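Local coordinates for protein binary enterotoxin of Clostridium perfringens component a (Clostridium perfringens, PDB 5WTZ) that binds NAD+ and, as the enzymatic component of an actin-specific binary enterotoxin, probably transfers its ADP-ribose group to actin, at residues Phe12-Asn17 with Met145-Ile150; Tyr95-Asn100 with Pro155-Leu160. All blocks are in the same frame, centred on the assembly; numbering follows the deposited sequence.

Contact 1: residues Phe12-Asn17 with Met145-Ile150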
ATOM      1  N   PHE A  12      -6.979  18.557 -19.358  1.00 45.14           N
ATOM      2  CA  PHE A  12      -6.350  19.068 -20.585  1.00 48.27           C
ATOM      3  C   PHE A  12      -6.623  18.158 -21.778  1.00 42.77           C
ATOM      4  O   PHE A  12      -6.432  18.559 -22.927  1.00 46.25           O
ATOM      5  CB  PHE A  12      -4.836  19.239 -20.402  1.00 40.65           C
ATOM      6  CG  PHE A  12      -4.459  20.493 -19.675  1.00 41.54           C
ATOM      7  CD1 PHE A  12      -4.673  21.732 -20.251  1.00 46.32           C
ATOM      8  CD2 PHE A  12      -3.913  20.436 -18.404  1.00 41.16           C
ATOM      9  CE1 PHE A  12      -4.337  22.894 -19.577  1.00 46.81           C
ATOM     10  CE2 PHE A  12      -3.577  21.589 -17.725  1.00 42.43           C
ATOM     11  CZ  PHE A  12      -3.787  22.820 -18.311  1.00 42.08           C
ATOM     12  N   ALA A  13      -7.077  16.943 -21.483  1.00 42.25           N
ATOM     13  CA  ALA A  13      -7.496  15.969 -22.483  1.00 39.06           C
ATOM     14  C   ALA A  13      -6.425  15.754 -23.558  1.00 43.47           C
ATOM     15  O   ALA A  13      -5.663  14.797 -23.488  1.00 39.66           O
ATOM     16  CB  ALA A  13      -8.808  16.398 -23.109  1.00 36.59           C
ATOM     17  N   LYS A  14      -6.362  16.650 -24.539  1.00 49.25           N
ATOM     18  CA  LYS A  14      -5.388  16.521 -25.626  1.00 48.16           C
ATOM     19  C   LYS A  14      -4.704  17.851 -25.947  1.00 47.55           C
ATOM     20  O   LYS A  14      -3.822  17.929 -26.813  1.00 41.61           O
ATOM     21  CB  LYS A  14      -6.070  15.961 -26.870  1.00 48.08           C
ATOM     22  CG  LYS A  14      -6.664  14.581 -26.649  1.00 41.21           C
ATOM     23  CD  LYS A  14      -7.100  13.953 -27.956  1.00 46.82           C
ATOM     24  CE  LYS A  14      -7.348  12.462 -27.792  1.00 50.46           C
ATOM     25  NZ  LYS A  14      -7.946  11.881 -29.026  1.00 57.75           N
ATOM     26  N   ASP A  15      -5.111  18.886 -25.223  1.00 44.26           N
ATOM     27  CA  ASP A  15      -4.529  20.213 -25.356  1.00 45.22           C
ATOM     28  C   ASP A  15      -3.188  20.266 -24.692  1.00 44.30           C
ATOM     29  O   ASP A  15      -3.046  20.797 -23.589  1.00 48.15           O
ATOM     30  CB  ASP A  15      -5.409  21.291 -24.727  1.00 42.38           C
ATOM     31  CG  ASP A  15      -4.926  22.701 -25.053  1.00 44.34           C
ATOM     32  OD1 ASP A  15      -3.773  22.877 -25.523  1.00 44.66           O
ATOM     33  OD2 ASP A  15      -5.704  23.646 -24.823  1.00 45.63           O
ATOM     34  N   LYS A  16      -2.176  19.758 -25.349  1.00 48.04           N
ATOM     35  CA  LYS A  16      -0.926  19.778 -24.657  1.00 50.72           C
ATOM     36  C   LYS A  16      -0.187  21.094 -24.857  1.00 46.37           C
ATOM     37  O   LYS A  16       0.728  21.412 -24.101  1.00 58.92           O
ATOM     38  CB  LYS A  16      -0.121  18.571 -25.067  1.00 56.48           C
ATOM     39  CG  LYS A  16       1.214  18.511 -24.460  1.00 52.79           C
ATOM     40  CD  LYS A  16       2.049  18.165 -25.628  1.00 63.65           C
ATOM     41  CE  LYS A  16       3.205  19.082 -25.803  1.00 65.36           C
ATOM     42  NZ  LYS A  16       4.067  18.493 -26.856  1.00 76.51           N
ATOM     43  N   ASN A  17      -0.616  21.893 -25.829  1.00 48.00           N
ATOM     44  CA  ASN A  17      -0.104  23.253 -25.936  1.00 47.11           C
ATOM     45  C   ASN A  17      -0.358  24.065 -24.665  1.00 46.21           C
ATOM     46  O   ASN A  17       0.577  24.537 -24.012  1.00 46.09           O
ATOM     47  CB  ASN A  17      -0.724  23.973 -27.131  1.00 50.84           C
ATOM     48  CG  ASN A  17      -0.208  25.398 -27.282  1.00 57.89           C
ATOM     49  OD1 ASN A  17      -0.285  26.513 -26.744  0.50 50.07           O
ATOM     50  ND2 ASN A  17       0.923  25.535 -27.962  1.00 61.50           N
ATOM     51  N   MET A 145       0.088  15.005 -18.726  1.00 34.67           N
ATOM     52  CA  MET A 145      -1.071  15.896 -18.631  1.00 34.19           C
ATOM     53  C   MET A 145      -2.182  15.596 -19.625  1.00 29.85           C
ATOM     54  O   MET A 145      -3.294  16.104 -19.487  1.00 32.17           O
ATOM     55  CB  MET A 145      -0.634  17.345 -18.827  1.00 37.95           C
ATOM     56  CG  MET A 145       0.384  17.799 -17.817  1.00 38.52           C
ATOM     57  SD  MET A 145       0.988  19.464 -18.112  1.00 41.19           S
ATOM     58  CE  MET A 145       2.507  19.340 -17.151  1.00 35.31           C
ATOM     59  N   THR A 146      -1.876  14.800 -20.639  1.00 36.82           N
ATOM     60  CA  THR A 146      -2.818  14.581 -21.728  1.00 36.21           C
ATOM     61  C   THR A 146      -2.869  13.116 -22.124  1.00 31.70           C
ATOM     62  O   THR A 146      -1.940  12.360 -21.851  1.00 31.11           O
ATOM     63  CB  THR A 146      -2.455  15.426 -22.979  1.00 33.36           C
ATOM     64  OG1 THR A 146      -1.074  15.240 -23.309  1.00 36.02           O
ATOM     65  CG2 THR A 146      -2.719  16.903 -22.733  1.00 33.34           C
ATOM     66  N   GLU A 147      -3.970  12.724 -22.756  1.00 28.62           N
ATOM     67  CA  GLU A 147      -4.128  11.372 -23.262  1.00 35.27           C
ATOM     68  C   GLU A 147      -2.984  11.042 -24.195  1.00 37.02           C
ATOM     69  O   GLU A 147      -2.698  11.806 -25.107  1.00 38.09           O
ATOM     70  CB  GLU A 147      -5.464  11.217 -23.985  1.00 38.20           C
ATOM     71  CG  GLU A 147      -5.724   9.812 -24.493  1.00 43.31           C
ATOM     72  CD  GLU A 147      -6.962   9.735 -25.358  1.00 50.31           C
ATOM     73  OE1 GLU A 147      -8.058  10.050 -24.847  1.00 44.13           O
ATOM     74  OE2 GLU A 147      -6.839   9.372 -26.552  1.00 57.67           O
ATOM     75  N   PRO A 148      -2.315   9.906 -23.963  1.00 33.52           N
ATOM     76  CA  PRO A 148      -1.165   9.580 -24.813  1.00 32.79           C
ATOM     77  C   PRO A 148      -1.547   9.511 -26.283  1.00 44.37           C
ATOM     78  O   PRO A 148      -2.703   9.210 -26.608  1.00 40.15           O
ATOM     79  CB  PRO A 148      -0.724   8.218 -24.295  1.00 33.98           C
ATOM     80  CG  PRO A 148      -1.184   8.203 -22.861  1.00 32.55           C
ATOM     81  CD  PRO A 148      -2.490   8.939 -22.867  1.00 34.49           C
ATOM     82  N   ASP A 149      -0.589   9.817 -27.151  1.00 50.96           N
ATOM     83  CA  ASP A 149      -0.825   9.881 -28.589  1.00 50.32           C
ATOM     84  C   ASP A 149      -0.008   8.813 -29.287  1.00 44.40           C
ATOM     85  O   ASP A 149       0.164   8.840 -30.514  1.00 38.95           O
ATOM     86  CB  ASP A 149      -0.465  11.265 -29.133  1.00 55.19           C
ATOM     87  CG  ASP A 149      -1.013  11.503 -30.525  1.00 67.24           C
ATOM     88  OD1 ASP A 149      -1.908  10.740 -30.944  1.00 75.48           O
ATOM     89  OD2 ASP A 149      -0.549  12.446 -31.200  1.00 68.00           O
ATOM     90  N   ILE A 150       0.510   7.881 -28.494  1.00 35.59           N
ATOM     91  CA  ILE A 150       1.410   6.854 -29.005  1.00 36.27           C
ATOM     92  C   ILE A 150       1.112   5.478 -28.407  1.00 36.21           C
ATOM     93  O   ILE A 150       0.411   5.348 -27.398  1.00 36.98           O
ATOM     94  CB  ILE A 150       2.920   7.246 -28.764  1.00 44.68           C
ATOM     95  CG1 ILE A 150       3.198   7.618 -27.301  1.00 41.59           C
ATOM     96  CG2 ILE A 150       3.351   8.387 -29.668  1.00 43.48           C
ATOM     97  CD1 ILE A 150       3.421   6.472 -26.398  1.00 44.21           C
TER
HETATM   98  O   HOH W   1      -4.546  17.709 -17.281  1.00 28.77           O
HETATM   99  O   HOH W   2      -5.649  16.295 -18.521  1.00 32.35           O

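Contact 2: residues Tyr95-Asn100 with Pro155-Leu160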
ATOM      1  N   TYR A  95      -2.718  11.354 -16.793  1.00 26.78           N
ATOM      2  CA  TYR A  95      -2.724  10.148 -17.624  1.00 24.35           C
ATOM      3  C   TYR A  95      -1.450   9.327 -17.472  1.00 24.21           C
ATOM      4  O   TYR A  95      -0.357   9.879 -17.310  1.00 24.70           O
ATOM      5  CB  TYR A  95      -2.914  10.526 -19.101  1.00 29.91           C
ATOM      6  CG  TYR A  95      -4.208  11.255 -19.372  1.00 29.45           C
ATOM      7  CD1 TYR A  95      -4.309  12.625 -19.168  1.00 27.91           C
ATOM      8  CD2 TYR A  95      -5.330  10.574 -19.817  1.00 24.05           C
ATOM      9  CE1 TYR A  95      -5.489  13.298 -19.406  1.00 27.61           C
ATOM     10  CE2 TYR A  95      -6.518  11.247 -20.072  1.00 24.93           C
ATOM     11  CZ  TYR A  95      -6.593  12.606 -19.854  1.00 26.30           C
ATOM     12  OH  TYR A  95      -7.774  13.286 -20.087  1.00 31.88           O
ATOM     13  N   TYR A  96      -1.592   8.004 -17.510  1.00 25.33           N
ATOM     14  CA  TYR A  96      -0.446   7.117 -17.686  1.00 28.40           C
ATOM     15  C   TYR A  96      -0.901   5.715 -18.044  1.00 20.32           C
ATOM     16  O   TYR A  96      -1.916   5.225 -17.531  1.00 20.51           O
ATOM     17  CB  TYR A  96       0.446   7.074 -16.437  1.00 26.49           C
ATOM     18  CG  TYR A  96      -0.229   6.591 -15.172  1.00 19.52           C
ATOM     19  CD1 TYR A  96      -0.973   7.455 -14.382  1.00 20.32           C
ATOM     20  CD2 TYR A  96      -0.088   5.278 -14.748  1.00 19.52           C
ATOM     21  CE1 TYR A  96      -1.586   7.012 -13.203  1.00 18.78           C
ATOM     22  CE2 TYR A  96      -0.691   4.834 -13.589  1.00 22.74           C
ATOM     23  CZ  TYR A  96      -1.430   5.695 -12.820  1.00 20.87           C
ATOM     24  OH  TYR A  96      -2.012   5.228 -11.667  1.00 20.17           O
ATOM     25  N   TYR A  97      -0.158   5.100 -18.953  1.00 23.38           N
ATOM     26  CA  TYR A  97      -0.319   3.690 -19.268  1.00 24.90           C
ATOM     27  C   TYR A  97       0.169   2.877 -18.086  1.00 22.59           C
ATOM     28  O   TYR A  97       1.120   3.282 -17.408  1.00 24.25           O
ATOM     29  CB  TYR A  97       0.461   3.316 -20.514  1.00 21.73           C
ATOM     30  CG  TYR A  97      -0.156   3.741 -21.829  1.00 23.86           C
ATOM     31  CD1 TYR A  97      -1.373   3.219 -22.257  1.00 22.38           C
ATOM     32  CD2 TYR A  97       0.488   4.645 -22.642  1.00 28.05           C
ATOM     33  CE1 TYR A  97      -1.921   3.595 -23.485  1.00 23.33           C
ATOM     34  CE2 TYR A  97      -0.049   5.020 -23.869  1.00 31.62           C
ATOM     35  CZ  TYR A  97      -1.256   4.496 -24.276  1.00 35.35           C
ATOM     36  OH  TYR A  97      -1.800   4.875 -25.486  1.00 40.93           O
ATOM     37  N   GLU A  98      -0.472   1.741 -17.832  1.00 23.61           N
ATOM     38  CA  GLU A  98      -0.156   0.946 -16.647  1.00 21.40           C
ATOM     39  C   GLU A  98      -0.157  -0.573 -16.905  1.00 25.53           C
ATOM     40  O   GLU A  98      -0.862  -1.069 -17.791  1.00 22.62           O
ATOM     41  CB  GLU A  98      -1.129   1.295 -15.521  1.00 18.57           C
ATOM     42  CG  GLU A  98      -0.833   0.587 -14.185  1.00 20.24           C
ATOM     43  CD  GLU A  98       0.581   0.868 -13.659  1.00 24.94           C
ATOM     44  OE1 GLU A  98       1.579   0.345 -14.225  1.00 21.45           O
ATOM     45  OE2 GLU A  98       0.687   1.621 -12.667  1.00 27.39           O
ATOM     46  N   ALA A  99       0.650  -1.303 -16.137  1.00 21.93           N
ATOM     47  CA  ALA A  99       0.775  -2.744 -16.293  1.00 23.55           C
ATOM     48  C   ALA A  99      -0.304  -3.423 -15.469  1.00 21.69           C
ATOM     49  O   ALA A  99      -0.754  -2.881 -14.465  1.00 20.22           O
ATOM     50  CB  ALA A  99       2.170  -3.215 -15.873  1.00 19.84           C
ATOM     51  N   ASN A 100      -0.748  -4.598 -15.885  1.00 24.80           N
ATOM     52  CA  ASN A 100      -1.820  -5.222 -15.126  1.00 25.36           C
ATOM     53  C   ASN A 100      -1.362  -5.624 -13.709  1.00 22.18           C
ATOM     54  O   ASN A 100      -2.173  -5.623 -12.786  1.00 20.22           O
ATOM     55  CB  ASN A 100      -2.416  -6.419 -15.885  1.00 31.22           C
ATOM     56  CG  ASN A 100      -1.373  -7.344 -16.444  1.00 43.24           C
ATOM     57  OD1 ASN A 100      -0.190  -7.014 -16.487  1.00 50.09           O
ATOM     58  ND2 ASN A 100      -1.808  -8.511 -16.898  1.00 44.94           N
ATOM     59  N   PRO A 155      -1.404  -2.763 -21.280  1.00 27.30           N
ATOM     60  CA  PRO A 155      -2.829  -2.969 -21.591  1.00 24.30           C
ATOM     61  C   PRO A 155      -3.791  -1.898 -21.087  1.00 23.38           C
ATOM     62  O   PRO A 155      -4.921  -1.816 -21.580  1.00 26.88           O
ATOM     63  CB  PRO A 155      -3.141  -4.287 -20.885  1.00 24.35           C
ATOM     64  CG  PRO A 155      -2.249  -4.246 -19.674  1.00 26.64           C
ATOM     65  CD  PRO A 155      -0.955  -3.660 -20.196  1.00 21.65           C
ATOM     66  N   ILE A 156      -3.355  -1.081 -20.138  1.00 18.41           N
ATOM     67  CA  ILE A 156      -4.253  -0.217 -19.395  1.00 17.95           C
ATOM     68  C   ILE A 156      -3.870   1.242 -19.520  1.00 18.49           C
ATOM     69  O   ILE A 156      -2.691   1.580 -19.551  1.00 24.51           O
ATOM     70  CB  ILE A 156      -4.266  -0.623 -17.883  1.00 16.53           C
ATOM     71  CG1 ILE A 156      -4.754  -2.066 -17.723  1.00 20.85           C
ATOM     72  CG2 ILE A 156      -5.091   0.358 -17.035  1.00 16.13           C
ATOM     73  CD1 ILE A 156      -4.243  -2.754 -16.416  1.00 19.54           C
ATOM     74  N   LEU A 157      -4.873   2.100 -19.634  1.00 20.00           N
ATOM     75  CA  LEU A 157      -4.675   3.538 -19.556  1.00 23.01           C
ATOM     76  C   LEU A 157      -5.378   4.035 -18.303  1.00 20.70           C
ATOM     77  O   LEU A 157      -6.605   3.847 -18.138  1.00 21.29           O
ATOM     78  CB  LEU A 157      -5.224   4.255 -20.793  1.00 24.84           C
ATOM     79  CG  LEU A 157      -5.293   5.788 -20.673  1.00 25.07           C
ATOM     80  CD1 LEU A 157      -3.890   6.399 -20.609  1.00 31.45           C
ATOM     81  CD2 LEU A 157      -6.098   6.413 -21.815  1.00 26.29           C
ATOM     82  N   VAL A 158      -4.616   4.659 -17.410  1.00 18.14           N
ATOM     83  CA  VAL A 158      -5.188   5.221 -16.190  1.00 17.98           C
ATOM     84  C   VAL A 158      -5.466   6.708 -16.388  1.00 20.22           C
ATOM     85  O   VAL A 158      -4.593   7.473 -16.778  1.00 19.61           O
ATOM     86  CB  VAL A 158      -4.273   5.021 -14.956  1.00 22.53           C
ATOM     87  CG1 VAL A 158      -4.923   5.605 -13.704  1.00 21.03           C
ATOM     88  CG2 VAL A 158      -3.978   3.530 -14.732  1.00 18.72           C
ATOM     89  N   HIS A 159      -6.704   7.086 -16.101  1.00 21.91           N
ATOM     90  CA  HIS A 159      -7.184   8.451 -16.184  1.00 19.64           C
ATOM     91  C   HIS A 159      -7.502   8.892 -14.752  1.00 25.87           C
ATOM     92  O   HIS A 159      -8.591   8.642 -14.248  1.00 24.06           O
ATOM     93  CB  HIS A 159      -8.406   8.502 -17.105  1.00 21.14           C
ATOM     94  CG  HIS A 159      -9.022   9.855 -17.255  1.00 22.65           C
ATOM     95  ND1 HIS A 159     -10.383  10.051 -17.230  1.00 28.28           N
ATOM     96  CD2 HIS A 159      -8.468  11.070 -17.483  1.00 24.10           C
ATOM     97  CE1 HIS A 159     -10.646  11.335 -17.410  1.00 27.11           C
ATOM     98  NE2 HIS A 159      -9.501  11.974 -17.570  1.00 27.37           N
ATOM     99  N   LEU A 160      -6.526   9.533 -14.112  1.00 20.40           N
ATOM    100  CA  LEU A 160      -6.491   9.715 -12.664  1.00 20.67           C
ATOM    101  C   LEU A 160      -6.827  11.141 -12.272  1.00 27.33           C
ATOM    102  O   LEU A 160      -6.220  12.084 -12.787  1.00 27.75           O
ATOM    103  CB  LEU A 160      -5.099   9.336 -12.126  1.00 19.01           C
ATOM    104  CG  LEU A 160      -4.888   9.404 -10.602  1.00 18.80           C
ATOM    105  CD1 LEU A 160      -5.751   8.387  -9.852  1.00 20.42           C
ATOM    106  CD2 LEU A 160      -3.417   9.206 -10.258  1.00 17.29           C
TER

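Contact 1: residues Phe12-Asn17 with Met145-Ile150
A13 and E147 join two irregular pieces of chain: the turn that leads into helix 16-31 and the loop that follows strand 141-144. The amide N of E147 gives a hydrogen bond of 2.8 Å to O of A13, with an angle of 161° at the hydrogen. The turn itself is held by D15 N bonding back to F12 O, and D15 is both the centre of an inverse gamma turn and the N-cap residue, its OD1 accepting from the backbone N of S18. T146 wedges its side chain into this turn. Its CB rests 3.3 Å from O of A13; from there OG1 goes to the position between backbone N and carbonyl carbon (chi1 50°) and runs past CB and CG of K16, while CG2 packs between CB of F12 and CB of K16, 3.9 Å from each. The K16 chain crosses this threonine at about a right angle, bends, and ends with NZ bonded to OD1 of N177. F12 lays CB against O of M145, and its ring meets that of W22 in the helix. Farther out, the side chains of K14 and E147 run alongside each other in the same direction. NZ of K14 lies 3.7 Å from OE2 of E147, a long salt bridge, and CE of K14 comes closer to the same oxygen, at 3.4 Å.

Contact 2: residues Tyr95-Asn100 with Pro155-Leu160
An antiparallel pairing of an edge strand with its neighbour is the element here: strand 92-98 is outermost in a five-stranded mixed sheet of an ADP-ribosyltransferase-like fold, and strand 156-162 lies next inward. Y96 and V158 form a hydrogen-bonded pair, Y96 N reaching O of V158 and V158 N returning to O of Y96 at 2.8 Å. E98 N bonds to O of I156, and the return bond from I156 N to O of E98 is weak, at 3.4 Å. Between them Y97 faces L157 in a non-hydrogen-bonded pair, where CA of Y97 makes a C-H...O contact with O of I156. On one face, CB of V158 sits over the Y96 ring, 3.8 Å from its centroid, a CH-pi contact. The ring comes back over the strand partner because CG of Y96 stands between backbone N and carbonyl carbon (chi1 60°). CD2 of L160 meets the edge of that ring, and K141 adds a cation-pi contact. On the opposite face, the ring planes of Y95 and H159 are inclined by 27° and displaced, with little overlap; CE2 of Y95 is 3.2 Å from CD2 of H159. D11 accepts from Y95 OH through OD1 and pairs with H159 NE2 through OD2, while H159 ND1 bonds to D207. With carboxylates at both ring nitrogens, this imidazole probably leans toward the protonated form.

How the contacts relate
Contacts 1 and 2 are neighbours, their centres about 14 Å apart, and their segments alternate along the chain. The loop 145-150 is the shared piece: in contact 1 it receives the turn 12-17, and it also packs on the tyrosines of strand 92-98. Y97 OH lies 3.0 Å from O of I150, a probable hydrogen bond, and CE2 of the same ring is 3.3 Å from CB of P148. Y95 packs its CD1 against the carbonyl carbon of T146. D11, just ahead of F12, also takes a hydrogen bond from N of A13, tying the turn to the aromatic pair of contact 2. Both lie away from the NAD+ pocket, whose residues fall between L250 and E384.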